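Local coordinates for predicted protease of the collagenase family (Methanopyrus kandleri, PDB 5D88), which is a zinc-binding TIM-barrel protein of the U32 peptidase family and probably hydrolyses peptide bonds, at residues E173-I178 with E240-V245. Numbering follows the deposited sequence.
Sequences EEVSAI and ELFDEV
In this TIM barrel, helix 172-181, which links strands 161-163 and 185-190, packs against the turn that leads into the last barrel strand, 244-247. Val175 is the helix residue that makes the contact, and Leu241 and Phe242 receive it. The CB of Val175 points toward the turn, and the two methyls divide the work. CG1 lies anti to the backbone N (chi1 170°) and reaches the backbone of Leu241, 3.7 Å from Leu241 O. The same methyl is 4.1 Å from Leu241 CB, so it meets the root of the leucine side chain. CG2 turns to the phenylalanine. It lies 3.8 Å from Phe242 CZ and 4.1 Å from Phe242 CE1, approaching the ring obliquely at its far end. The valine and phenylalanine side chains cross at about a right angle. The side-chain contact is apolar and small, with 128 Å² buried in total between the segments, but Val175 and Phe242 are both buried in the fold. With an alanine in place of Val175, the end of the Phe242 ring and the Leu241 backbone would probably lose their methyl partners, opening a gap between helix and turn. Arg179, one turn further along the helix, donates a hydrogen bond to Leu241 O and forms a salt bridge with Asp243. Phe242 also rests on Val164 and on Thr188 of strand 185-190. Beyond the turn, Asp243, Glu244 and Val245 share backbone hydrogen bonds with the neighbouring strands: with Leu186 and Thr188 of 185-190 on one flank and Arg23 of 23-27 on the other, the pairing that closes the barrel.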
ATOM      1  N   GLU A 173     -18.116   1.050 -17.872  1.00 50.80           N
ATOM      2  CA  GLU A 173     -17.020   1.119 -18.835  1.00 51.82           C
ATOM      3  C   GLU A 173     -15.768   0.447 -18.288  1.00 50.52           C
ATOM      4  O   GLU A 173     -15.107  -0.333 -18.985  1.00 50.43           O
ATOM      5  CB  GLU A 173     -16.738   2.580 -19.164  1.00 59.17           C
ATOM      6  CG  GLU A 173     -15.742   2.837 -20.272  1.00 68.34           C
ATOM      7  CD  GLU A 173     -15.333   4.311 -20.339  1.00 75.42           C
ATOM      8  OE1 GLU A 173     -14.385   4.701 -19.615  1.00 77.47           O
ATOM      9  OE2 GLU A 173     -15.974   5.081 -21.090  1.00 77.61           O
ATOM     10  N   GLU A 174     -15.416   0.754 -17.043  1.00 48.36           N
ATOM     11  CA  GLU A 174     -14.169   0.234 -16.500  1.00 46.87           C
ATOM     12  C   GLU A 174     -14.298  -1.237 -16.123  1.00 44.65           C
ATOM     13  O   GLU A 174     -13.357  -2.017 -16.321  1.00 43.44           O
ATOM     14  CB  GLU A 174     -13.722   1.098 -15.324  1.00 52.15           C
ATOM     15  CG  GLU A 174     -13.289   2.486 -15.804  1.00 59.69           C
ATOM     16  CD  GLU A 174     -12.794   3.426 -14.707  1.00 67.06           C
ATOM     17  OE1 GLU A 174     -12.405   2.959 -13.615  1.00 72.37           O
ATOM     18  OE2 GLU A 174     -12.790   4.653 -14.953  1.00 67.25           O
ATOM     19  N   VAL A 175     -15.456  -1.659 -15.619  1.00 44.25           N
ATOM     20  CA  VAL A 175     -15.628  -3.083 -15.366  1.00 42.36           C
ATOM     21  C   VAL A 175     -15.592  -3.849 -16.680  1.00 43.11           C
ATOM     22  O   VAL A 175     -15.015  -4.937 -16.762  1.00 41.47           O
ATOM     23  CB  VAL A 175     -16.921  -3.343 -14.574  1.00 42.57           C
ATOM     24  CG1 VAL A 175     -17.236  -4.841 -14.519  1.00 43.98           C
ATOM     25  CG2 VAL A 175     -16.775  -2.776 -13.166  1.00 42.99           C
ATOM     26  N   SER A 176     -16.176  -3.275 -17.739  1.00 46.50           N
ATOM     27  CA  SER A 176     -16.173  -3.929 -19.043  1.00 47.33           C
ATOM     28  C   SER A 176     -14.768  -4.080 -19.585  1.00 46.00           C
ATOM     29  O   SER A 176     -14.443  -5.100 -20.200  1.00 47.42           O
ATOM     30  CB  SER A 176     -17.010  -3.137 -20.039  1.00 50.15           C
ATOM     31  OG  SER A 176     -18.345  -3.543 -19.947  1.00 56.18           O
ATOM     32  N   ALA A 177     -13.939  -3.051 -19.413  1.00 44.71           N
ATOM     33  CA  ALA A 177     -12.554  -3.137 -19.853  1.00 43.57           C
ATOM     34  C   ALA A 177     -11.826  -4.271 -19.145  1.00 41.17           C
ATOM     35  O   ALA A 177     -11.002  -4.960 -19.754  1.00 41.56           O
ATOM     36  CB  ALA A 177     -11.844  -1.806 -19.604  1.00 45.11           C
ATOM     37  N   ILE A 178     -12.112  -4.478 -17.857  1.00 39.96           N
ATOM     38  CA  ILE A 178     -11.500  -5.593 -17.133  1.00 37.90           C
ATOM     39  C   ILE A 178     -12.000  -6.925 -17.687  1.00 40.31           C
ATOM     40  O   ILE A 178     -11.209  -7.837 -17.940  1.00 40.46           O
ATOM     41  CB  ILE A 178     -11.757  -5.467 -15.619  1.00 37.21           C
ATOM     42  CG1 ILE A 178     -10.921  -4.309 -15.034  1.00 37.56           C
ATOM     43  CG2 ILE A 178     -11.391  -6.760 -14.905  1.00 37.24           C
ATOM     44  CD1 ILE A 178     -11.330  -3.836 -13.630  1.00 38.04           C
ATOM     45  N   GLU A 240     -25.513  -6.041 -11.614  1.00 49.49           N
ATOM     46  CA  GLU A 240     -25.549  -6.713 -12.907  1.00 50.75           C
ATOM     47  C   GLU A 240     -24.182  -6.738 -13.579  1.00 47.97           C
ATOM     48  O   GLU A 240     -23.991  -7.510 -14.526  1.00 50.16           O
ATOM     49  CB  GLU A 240     -26.593  -6.038 -13.821  1.00 52.15           C
ATOM     50  CG  GLU A 240     -26.239  -4.630 -14.332  1.00 52.93           C
ATOM     51  CD  GLU A 240     -26.590  -3.506 -13.357  1.00 56.22           C
ATOM     52  OE1 GLU A 240     -26.886  -3.772 -12.173  1.00 55.56           O
ATOM     53  OE2 GLU A 240     -26.559  -2.335 -13.784  1.00 59.85           O
ATOM     54  N   LEU A 241     -23.227  -5.921 -13.116  1.00 44.88           N
ATOM     55  CA  LEU A 241     -21.889  -5.926 -13.693  1.00 42.53           C
ATOM     56  C   LEU A 241     -21.022  -7.037 -13.143  1.00 39.83           C
ATOM     57  O   LEU A 241     -19.929  -7.268 -13.669  1.00 41.73           O
ATOM     58  CB  LEU A 241     -21.172  -4.596 -13.428  1.00 43.97           C
ATOM     59  CG  LEU A 241     -21.889  -3.290 -13.807  1.00 45.45           C
ATOM     60  CD1 LEU A 241     -21.054  -2.045 -13.445  1.00 45.44           C
ATOM     61  CD2 LEU A 241     -22.185  -3.320 -15.275  1.00 46.46           C
ATOM     62  N   PHE A 242     -21.463  -7.723 -12.099  1.00 37.43           N
ATOM     63  CA  PHE A 242     -20.574  -8.594 -11.351  1.00 35.65           C
ATOM     64  C   PHE A 242     -21.146  -9.997 -11.257  1.00 34.54           C
ATOM     65  O   PHE A 242     -22.349 -10.215 -11.367  1.00 39.69           O
ATOM     66  CB  PHE A 242     -20.329  -8.021  -9.963  1.00 35.27           C
ATOM     67  CG  PHE A 242     -19.623  -6.703  -9.984  1.00 36.05           C
ATOM     68  CD1 PHE A 242     -18.248  -6.646 -10.103  1.00 35.40           C
ATOM     69  CD2 PHE A 242     -20.342  -5.516  -9.911  1.00 36.03           C
ATOM     70  CE1 PHE A 242     -17.596  -5.420 -10.119  1.00 36.94           C
ATOM     71  CE2 PHE A 242     -19.707  -4.298  -9.943  1.00 34.97           C
ATOM     72  CZ  PHE A 242     -18.327  -4.245 -10.045  1.00 36.38           C
ATOM     73  N   ASP A 243     -20.247 -10.954 -11.076  1.00 34.97           N
ATOM     74  CA  ASP A 243     -20.625 -12.339 -10.869  1.00 34.54           C
ATOM     75  C   ASP A 243     -20.931 -12.652  -9.417  1.00 35.87           C
ATOM     76  O   ASP A 243     -21.690 -13.595  -9.149  1.00 36.35           O
ATOM     77  CB  ASP A 243     -19.488 -13.246 -11.341  1.00 36.77           C
ATOM     78  CG  ASP A 243     -19.099 -12.983 -12.776  1.00 38.19           C
ATOM     79  OD1 ASP A 243     -19.933 -13.230 -13.670  1.00 39.63           O
ATOM     80  OD2 ASP A 243     -17.972 -12.517 -13.008  1.00 38.05           O
ATOM     81  N   GLU A 244     -20.355 -11.878  -8.491  1.00 33.57           N
ATOM     82  CA  GLU A 244     -20.448 -12.117  -7.057  1.00 32.75           C
ATOM     83  C   GLU A 244     -20.572 -10.790  -6.351  1.00 32.12           C
ATOM     84  O   GLU A 244     -19.916  -9.822  -6.742  1.00 33.44           O
ATOM     85  CB  GLU A 244     -19.209 -12.831  -6.505  1.00 32.72           C
ATOM     86  CG  GLU A 244     -18.977 -14.171  -7.145  1.00 34.69           C
ATOM     87  CD  GLU A 244     -17.759 -14.911  -6.621  1.00 36.99           C
ATOM     88  OE1 GLU A 244     -17.133 -14.480  -5.617  1.00 35.70           O
ATOM     89  OE2 GLU A 244     -17.424 -15.950  -7.235  1.00 40.55           O
ATOM     90  N   VAL A 245     -21.381 -10.767  -5.293  1.00 33.04           N
ATOM     91  CA  VAL A 245     -21.568  -9.597  -4.450  1.00 33.44           C
ATOM     92  C   VAL A 245     -21.158  -9.983  -3.046  1.00 33.03           C
ATOM     93  O   VAL A 245     -21.611 -11.005  -2.524  1.00 35.83           O
ATOM     94  CB  VAL A 245     -23.024  -9.093  -4.461  1.00 35.74           C
ATOM     95  CG1 VAL A 245     -23.186  -7.922  -3.514  1.00 37.24           C
ATOM     96  CG2 VAL A 245     -23.415  -8.669  -5.840  1.00 39.18           C
TER